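PDB 6MN3: aminoglycoside N(3)-acetyltransferase, AAC(3)-IVa from Escherichia coli, which catalyses acetyl transfer from acetyl-CoA to the 3-amino group of 2-deoxystreptamine antibiotics, probably conferring resistance to gentamicin, kanamycin, tobramycin, neomycin and apramycin. Local coordinates for residues S31-R34 against S35-L39; Y5-R8 against K9-I13. All coordinates share one frame; numbering follows the deposited sequence.

Contact 1 of 2, residues S31-R34 against S35-L39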
loop_
_atom_site.group_PDB
_atom_site.type_symbol
_atom_site.label_atom_id
_atom_site.label_comp_id
_atom_site.label_asym_id
_atom_site.label_seq_id
_atom_site.Cartn_x
_atom_site.Cartn_y
_atom_site.Cartn_z
ATOM N N SER A 31 -4.362 4.111 -3.518
ATOM C CA SER A 31 -5.423 4.857 -4.178
ATOM C C SER A 31 -5.338 4.717 -5.690
ATOM O O SER A 31 -4.272 4.458 -6.258
ATOM C CB SER A 31 -5.371 6.341 -3.805
ATOM O OG SER A 31 -4.147 6.921 -4.219
ATOM N N SER A 32 -6.491 4.894 -6.331
ATOM C CA SER A 32 -6.601 5.068 -7.777
ATOM C C SER A 32 -7.453 6.314 -7.989
ATOM O O SER A 32 -8.671 6.275 -7.791
ATOM C CB SER A 32 -7.221 3.851 -8.446
ATOM O OG SER A 32 -7.935 4.233 -9.609
ATOM N N PHE A 33 -6.812 7.419 -8.381
ATOM C CA PHE A 33 -7.538 8.680 -8.505
ATOM C C PHE A 33 -8.626 8.605 -9.566
ATOM O O PHE A 33 -9.635 9.312 -9.466
ATOM C CB PHE A 33 -6.574 9.824 -8.818
ATOM C CG PHE A 33 -7.242 11.168 -8.889
ATOM C CD1 PHE A 33 -7.689 11.795 -7.738
ATOM C CD2 PHE A 33 -7.438 11.798 -10.107
ATOM C CE1 PHE A 33 -8.310 13.027 -7.797
ATOM C CE2 PHE A 33 -8.061 13.031 -10.173
ATOM C CZ PHE A 33 -8.496 13.645 -9.016
ATOM N N ARG A 34 -8.445 7.757 -10.583
ATOM C CA ARG A 34 -9.480 7.591 -11.598
ATOM C C ARG A 34 -10.790 7.110 -10.988
ATOM O O ARG A 34 -11.870 7.470 -11.471
ATOM C CB ARG A 34 -9.011 6.611 -12.674
ATOM C CG ARG A 34 -7.821 7.096 -13.485
ATOM C CD ARG A 34 -7.518 6.141 -14.624
ATOM N NE ARG A 34 -7.088 4.833 -14.136
ATOM C CZ ARG A 34 -7.346 3.684 -14.754
ATOM N NH1 ARG A 34 -8.037 3.676 -15.887
ATOM N NH2 ARG A 34 -6.914 2.540 -14.238
ATOM N N SER A 35 -10.716 6.302 -9.929
ATOM C CA SER A 35 -11.929 5.818 -9.281
ATOM C C SER A 35 -12.588 6.898 -8.431
ATOM O O SER A 35 -13.821 6.952 -8.345
ATOM C CB SER A 35 -11.605 4.593 -8.429
ATOM O OG SER A 35 -12.783 4.021 -7.890
ATOM N N VAL A 36 -11.793 7.763 -7.802
ATOM C CA VAL A 36 -12.351 8.777 -6.913
ATOM C C VAL A 36 -12.890 9.957 -7.711
ATOM O O VAL A 36 -13.933 10.525 -7.370
ATOM C CB VAL A 36 -11.285 9.219 -5.896
ATOM C CG1 VAL A 36 -11.873 10.210 -4.914
ATOM C CG2 VAL A 36 -10.716 8.012 -5.171
ATOM N N ARG A 37 -12.189 10.340 -8.781
ATOM C CA ARG A 37 -12.512 11.449 -9.672
ATOM C C ARG A 37 -13.963 11.361 -10.137
ATOM O O ARG A 37 -14.499 10.254 -10.286
ATOM C CB ARG A 37 -11.532 11.439 -10.855
ATOM C CG ARG A 37 -12.031 12.027 -12.159
ATOM C CD ARG A 37 -10.898 12.208 -13.153
ATOM N NE ARG A 37 -10.614 10.977 -13.882
ATOM C CZ ARG A 37 -9.826 10.904 -14.950
ATOM N NH1 ARG A 37 -9.235 11.995 -15.419
ATOM N NH2 ARG A 37 -9.627 9.738 -15.550
ATOM N N PRO A 38 -14.645 12.499 -10.368
ATOM C CA PRO A 38 -14.132 13.867 -10.213
ATOM C C PRO A 38 -14.339 14.492 -8.835
ATOM O O PRO A 38 -15.340 14.245 -8.166
ATOM C CB PRO A 38 -14.917 14.643 -11.273
ATOM C CG PRO A 38 -16.212 13.928 -11.361
ATOM C CD PRO A 38 -15.919 12.474 -11.109
ATOM N N LEU A 39 -13.365 15.303 -8.427
ATOM C CA LEU A 39 -13.438 16.096 -7.211
ATOM C C LEU A 39 -13.102 17.541 -7.537
ATOM O O LEU A 39 -12.383 17.826 -8.498
ATOM C CB LEU A 39 -12.464 15.601 -6.135
ATOM C CG LEU A 39 -12.240 14.100 -6.013
ATOM C CD1 LEU A 39 -10.987 13.829 -5.203
ATOM C CD2 LEU A 39 -13.449 13.453 -5.371
#
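Arg37 starts over the ring of Phe33, four residues earlier, and then crosses it at about a right angle. Its CB lies 3.2 Å from Phe33 O, a closeness set by the backbone: Arg37 N donates to that same carbonyl at 2.8 Å with an N-H...O angle of 164°. The same CB lies above one face of the Phe33 ring, 4.2 Å from the centroid and 24° off the normal, shifted toward the rim, which meets the geometry of a CH-pi contact. From CB the chain runs extended through CG to CD, which grazes Phe33 CE2 at 4.2 Å. A bend at chi3 then turns the guanidinium aside, so that NH2 ends 3.8 Å from Arg34 CG. This is a contact with the aliphatic part of Arg34, and the charged groups of the two arginines stay apart.

The backbone beneath is the short helix 33-36, a single turn following strand 26-31 of the central mixed sheet in this antibiotic N-acetyltransferase fold. Ser32 occupies the N-cap, its OG accepting a weak capping bond from Ser35 N at 3.5 Å; a separate backbone bond joins Ser35 N to Ser32 O at 3.0 Å. Arg37 is the first residue to leave helical geometry, and a cis peptide bond before Pro38 follows.

That exit brings Leu39 back to the ring from another direction. Its CD1 lies 3.8 Å from Phe33 CE1, the two side chains sliding past each other in opposite senses. Phe33 can serve both partners because its CG stands anti to the backbone N (chi1 -177°), which puts the ring beside the carbonyl carbon, on the side of Arg37 and Leu39. Val87 of helix 86-91 and Pro43 of helix 42-54 also touch this ring, while Leu39 continues onto Leu46.

Contact 2 of 2, residues Y5-R8 against K9-I13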
loop_
_atom_site.group_PDB
_atom_site.type_symbol
_atom_site.label_atom_id
_atom_site.label_comp_id
_atom_site.label_asym_id
_atom_site.label_seq_id
_atom_site.Cartn_x
_atom_site.Cartn_y
_atom_site.Cartn_z
ATOM N N TYR A 5 -21.078 14.165 -10.210
ATOM C CA TYR A 5 -20.918 15.173 -9.173
ATOM C C TYR A 5 -19.447 15.354 -8.809
ATOM O O TYR A 5 -18.734 14.377 -8.561
ATOM C CB TYR A 5 -21.725 14.782 -7.935
ATOM C CG TYR A 5 -21.619 15.764 -6.793
ATOM C CD1 TYR A 5 -22.223 17.012 -6.868
ATOM C CD2 TYR A 5 -20.919 15.443 -5.638
ATOM C CE1 TYR A 5 -22.130 17.915 -5.829
ATOM C CE2 TYR A 5 -20.823 16.337 -4.591
ATOM C CZ TYR A 5 -21.430 17.572 -4.691
ATOM O OH TYR A 5 -21.337 18.467 -3.652
ATOM N N GLU A 6 -18.999 16.607 -8.768
ATOM C CA GLU A 6 -17.648 16.941 -8.327
ATOM C C GLU A 6 -17.665 17.108 -6.810
ATOM O O GLU A 6 -18.263 18.053 -6.286
ATOM C CB GLU A 6 -17.150 18.204 -9.026
ATOM C CG GLU A 6 -17.140 18.095 -10.548
ATOM C CD GLU A 6 -16.310 19.179 -11.215
ATOM O OE1 GLU A 6 -15.590 19.906 -10.498
ATOM O OE2 GLU A 6 -16.378 19.303 -12.456
ATOM N N TRP A 7 -17.011 16.190 -6.106
ATOM C CA TRP A 7 -17.073 16.158 -4.651
ATOM C C TRP A 7 -16.235 17.273 -4.035
ATOM O O TRP A 7 -15.096 17.514 -4.444
ATOM C CB TRP A 7 -16.596 14.803 -4.132
ATOM C CG TRP A 7 -17.528 13.690 -4.457
ATOM C CD1 TRP A 7 -17.522 12.917 -5.581
ATOM C CD2 TRP A 7 -18.615 13.217 -3.652
ATOM N NE1 TRP A 7 -18.534 11.993 -5.524
ATOM C CE2 TRP A 7 -19.220 12.156 -4.351
ATOM C CE3 TRP A 7 -19.132 13.587 -2.410
ATOM C CZ2 TRP A 7 -20.315 11.462 -3.848
ATOM C CZ3 TRP A 7 -20.220 12.898 -1.913
ATOM C CH2 TRP A 7 -20.799 11.849 -2.629
ATOM N N ARG A 8 -16.807 17.947 -3.043
ATOM C CA ARG A 8 -16.096 18.994 -2.331
ATOM C C ARG A 8 -15.160 18.389 -1.287
ATOM O O ARG A 8 -15.346 17.260 -0.827
ATOM C CB ARG A 8 -17.080 19.951 -1.661
ATOM C CG ARG A 8 -18.119 20.531 -2.599
ATOM C CD ARG A 8 -17.561 21.702 -3.381
ATOM N NE ARG A 8 -18.513 22.199 -4.370
ATOM C CZ ARG A 8 -19.388 23.174 -4.142
ATOM N NH1 ARG A 8 -19.434 23.763 -2.954
ATOM N NH2 ARG A 8 -20.216 23.561 -5.102
ATOM N N LYS A 9 -14.144 19.169 -0.912
ATOM C CA LYS A 9 -13.152 18.693 0.048
ATOM C C LYS A 9 -13.797 18.333 1.383
ATOM O O LYS A 9 -13.516 17.272 1.952
ATOM C CB LYS A 9 -12.066 19.749 0.245
ATOM C CG LYS A 9 -10.883 19.603 -0.698
ATOM C CD LYS A 9 -10.569 20.910 -1.403
ATOM C CE LYS A 9 -10.307 22.033 -0.408
ATOM N NZ LYS A 9 -10.001 23.322 -1.089
ATOM N N ALA A 10 -14.668 19.207 1.897
ATOM C CA ALA A 10 -15.322 18.931 3.172
ATOM C C ALA A 10 -16.215 17.698 3.095
ATOM O O ALA A 10 -16.366 16.982 4.091
ATOM C CB ALA A 10 -16.126 20.148 3.625
ATOM N N GLU A 11 -16.812 17.430 1.933
ATOM C CA GLU A 11 -17.604 16.212 1.784
ATOM C C GLU A 11 -16.725 14.973 1.876
ATOM O O GLU A 11 -17.111 13.975 2.496
ATOM C CB GLU A 11 -18.357 16.230 0.456
ATOM C CG GLU A 11 -19.380 17.338 0.329
ATOM C CD GLU A 11 -20.141 17.264 -0.976
ATOM O OE1 GLU A 11 -19.630 17.776 -1.992
ATOM O OE2 GLU A 11 -21.245 16.682 -0.988
ATOM N N LEU A 12 -15.539 15.019 1.265
ATOM C CA LEU A 12 -14.638 13.872 1.312
ATOM C C LEU A 12 -14.181 13.587 2.738
ATOM O O LEU A 12 -14.022 12.424 3.123
ATOM C CB LEU A 12 -13.438 14.115 0.397
ATOM C CG LEU A 12 -13.746 14.315 -1.089
ATOM C CD1 LEU A 12 -12.567 14.960 -1.812
ATOM C CD2 LEU A 12 -14.121 12.995 -1.741
ATOM N N ILE A 13 -13.963 14.636 3.534
ATOM C CA ILE A 13 -13.596 14.437 4.935
ATOM C C ILE A 13 -14.711 13.709 5.670
ATOM O O ILE A 13 -14.459 12.788 6.457
ATOM C CB ILE A 13 -13.260 15.783 5.609
ATOM C CG1 ILE A 13 -12.174 16.528 4.832
ATOM C CG2 ILE A 13 -12.804 15.569 7.042
ATOM C CD1 ILE A 13 -12.028 17.981 5.247
#
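Tyr5 and Glu11 approach from opposite directions, and their flat groups stand nearly perpendicular, the phenol and carboxylate planes 82° apart. Glu11 OE1 arrives at the edge of the ring, near its plane, where Tyr5 OH donates to it across a very short 2.5 Å. The same oxygen accepts from Arg8 N at 3.0 Å, on its anti side and 27° out of the carboxylate plane, with a nearly straight N-H...O angle of 164°. Two donors thus grip OE1 and restrict the turning of the carboxylate, which an extended chain beyond CG carries back to the Tyr5-Arg8 segment.

Trp7 crosses Glu11 at about a right angle. Its indole offers an edge, CE3 lying 4.0 Å from Glu11 CB, while Tyr5 CD2 sits over the centre of one indole face. Trp7 CB packs on Leu12 CD2 at 3.9 Å, and the indole also meets His215 edge-to-face.

Leu12 N closes the turn onto Arg8 O at 3.1 Å. With Arg8 as N-cap, Glu11 is the third helical residue, so its bond to Arg8 N forms one half of a capping box, here at the start of helix 9-19.

Contact 1 spans a whole one-turn helix and its exit, contact 2 only the start of helix 9-19; Ser32 and Arg8 are the respective N-caps. Contact 1 is partly buried beside the central sheet and combines backbone bonds of the turn with a CH-pi contact and apolar packing round Phe33. Contact 2 lies farther out, at the surface, and is organised by a carboxylate held by two donors. Their centres are about 12 Å apart, and they touch directly: Leu39 CD2 lies 3.6 Å from Trp7 CB and 3.7 Å from Leu12 CD2, while Pro38 O probably accepts from Trp7 N at 3.3 Å. Pro38 and Leu39, beyond the helix, therefore pack against the N-terminal arm, and Leu39 against helix 9-19 as well; helix 42-54 touches both contacts.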